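Local coordinates for cytochrome c-552/4 domain-containing protein (Ignicoccus hospitalis KIN4/I, PDB 4QO5) that carries eight covalently bound c-type haems in a membrane-associated cytochrome and probably passes electrons along them, at the interface of chains A and B. Residues are numbered along the deposited sequence; one frame, centred on the assembly and turned at random. Chains: chain A/B, Hypothetical multiheme protein.

The interface of chains A and B. Residues chain A 261, 264-265; chain B 227-228, 231, 233, 259, 269.
At the end of helix 254-262 in one subunit of this octahaem cytochrome c, A:Met261 packs against B:Ile228, B:Ser231, B:Tyr233 and B:Trp259 of the neighbouring subunit, part of an A-B interface of the deposited trimer, which the structure alone does not show to be the biological one. The methionine chain is bent at chi2 and chi3 (-53° and -57°), which curls the thioether back among these groups. Its SD lies 3.6 Å from CB of B:Ser231 and equally near CD2 of the B:Tyr233 ring, while the indole of B:Trp259 points its edge at the sulfur, CH2 to SD 3.9 Å, in the ring plane. B:Ile228 sets its CG1 against CB of A:Met261, 3.9 Å away. The hydroxyl of B:Ser231 turns to its own chain, OG giving a 2.7 Å hydrogen bond to a lone pair of B:Ile228 O, while its CB faces the methionine. Beside this apolar contact, A:Lys264 and B:Glu227 meet tip to tip in a salt bridge, NZ to OE2 3.2 Å, NZ approaching from above the carboxylate plane. The lysine chain, extended until a bend at chi4 (-68°), also lets NZ donate to A:Met261 O at 3.0 Å, almost in line with the carbonyl. OE1 of B:Glu227 faces NZ of B:Lys269, though that bond is modelled doubtfully short. An alanine in place of B:Glu227 would probably leave A:Lys264 without its charged mate across the interface and open a gap beside CE of A:Met261, which lies 4.0 Å from the glutamate CG.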
loop_
_atom_site.group_PDB
_atom_site.type_symbol
_atom_site.label_atom_id
_atom_site.label_comp_id
_atom_site.label_asym_id
_atom_site.label_seq_id
_atom_site.Cartn_x
_atom_site.Cartn_y
_atom_site.Cartn_z
ATOM N N MET A 261 -15.906 2.994 1.903
ATOM C CA MET A 261 -16.849 3.160 3.003
ATOM C C MET A 261 -18.323 2.940 2.663
ATOM O O MET A 261 -19.111 2.601 3.552
ATOM C CB MET A 261 -16.688 4.536 3.665
ATOM C CG MET A 261 -15.382 4.717 4.397
ATOM S SD MET A 261 -15.037 3.397 5.597
ATOM C CE MET A 261 -16.476 3.470 6.645
ATOM N N LYS A 264 -20.842 -1.195 0.780
ATOM C CA LYS A 264 -21.704 -2.124 1.490
ATOM C C LYS A 264 -23.181 -1.823 1.247
ATOM O O LYS A 264 -24.041 -2.685 1.459
ATOM C CB LYS A 264 -21.399 -2.101 2.995
ATOM C CG LYS A 264 -21.691 -0.767 3.664
ATOM C CD LYS A 264 -21.487 -0.847 5.180
ATOM C CE LYS A 264 -21.932 0.428 5.879
ATOM N NZ LYS A 264 -21.073 1.609 5.573
ATOM N N LYS A 265 -23.487 -0.611 0.790
ATOM C CA LYS A 265 -24.872 -0.264 0.493
ATOM C C LYS A 265 -25.120 -0.149 -1.016
ATOM O O LYS A 265 -26.198 0.249 -1.443
ATOM C CB LYS A 265 -25.309 1.009 1.246
ATOM C CG LYS A 265 -24.521 2.284 0.929
ATOM C CD LYS A 265 -24.637 3.348 2.031
ATOM C CE LYS A 265 -23.647 3.079 3.163
ATOM N NZ LYS A 265 -23.720 4.089 4.254
ATOM N N GLU B 227 -19.496 9.416 8.802
ATOM C CA GLU B 227 -18.930 8.071 8.831
ATOM C C GLU B 227 -17.735 8.008 7.880
ATOM O O GLU B 227 -16.749 7.333 8.162
ATOM C CB GLU B 227 -19.979 6.996 8.521
ATOM C CG GLU B 227 -19.390 5.607 8.348
ATOM C CD GLU B 227 -20.425 4.509 8.531
ATOM O OE1 GLU B 227 -21.498 4.800 9.105
ATOM O OE2 GLU B 227 -20.162 3.358 8.118
ATOM N N ILE B 228 -17.806 8.737 6.765
ATOM C CA ILE B 228 -16.639 8.854 5.902
ATOM C C ILE B 228 -15.540 9.725 6.522
ATOM O O ILE B 228 -14.355 9.378 6.466
ATOM C CB ILE B 228 -17.012 9.358 4.484
ATOM C CG1 ILE B 228 -17.830 8.286 3.752
ATOM C CG2 ILE B 228 -15.749 9.692 3.698
ATOM C CD1 ILE B 228 -18.225 8.651 2.311
ATOM N N SER B 231 -13.405 7.837 8.862
ATOM C CA SER B 231 -12.710 6.659 8.340
ATOM C C SER B 231 -11.249 7.035 8.120
ATOM O O SER B 231 -10.925 8.206 7.979
ATOM C CB SER B 231 -13.329 6.219 6.994
ATOM O OG SER B 231 -13.019 7.146 5.958
ATOM N N TYR B 233 -9.697 6.133 5.387
ATOM C CA TYR B 233 -9.560 6.210 3.938
ATOM C C TYR B 233 -9.605 7.644 3.469
ATOM O O TYR B 233 -8.855 8.052 2.592
ATOM C CB TYR B 233 -10.689 5.449 3.271
ATOM C CG TYR B 233 -10.650 3.977 3.571
ATOM C CD1 TYR B 233 -9.636 3.187 3.068
ATOM C CD2 TYR B 233 -11.634 3.381 4.357
ATOM C CE1 TYR B 233 -9.597 1.829 3.331
ATOM C CE2 TYR B 233 -11.603 2.017 4.622
ATOM C CZ TYR B 233 -10.586 1.256 4.103
ATOM O OH TYR B 233 -10.541 -0.096 4.373
ATOM N N TRP B 259 -9.337 -1.976 13.674
ATOM C CA TRP B 259 -10.417 -1.203 13.078
ATOM C C TRP B 259 -10.901 -1.881 11.792
ATOM O O TRP B 259 -12.106 -2.060 11.598
ATOM C CB TRP B 259 -9.983 0.232 12.794
ATOM C CG TRP B 259 -11.136 1.084 12.329
ATOM C CD1 TRP B 259 -11.965 1.833 13.117
ATOM C CD2 TRP B 259 -11.595 1.264 10.974
ATOM N NE1 TRP B 259 -12.909 2.457 12.344
ATOM C CE2 TRP B 259 -12.701 2.139 11.027
ATOM C CE3 TRP B 259 -11.173 0.778 9.732
ATOM C CZ2 TRP B 259 -13.398 2.544 9.879
ATOM C CZ3 TRP B 259 -11.873 1.187 8.573
ATOM C CH2 TRP B 259 -12.977 2.048 8.670
ATOM N N LYS B 269 -21.649 6.646 13.311
ATOM C CA LYS B 269 -22.547 7.793 13.034
ATOM C C LYS B 269 -23.034 8.661 14.217
ATOM O O LYS B 269 -23.576 9.756 13.998
ATOM C CB LYS B 269 -23.806 7.320 12.272
ATOM C CG LYS B 269 -23.565 6.696 10.918
ATOM C CD LYS B 269 -24.886 6.253 10.275
ATOM C CE LYS B 269 -24.668 5.168 9.219
ATOM N NZ LYS B 269 -23.616 5.579 8.257
#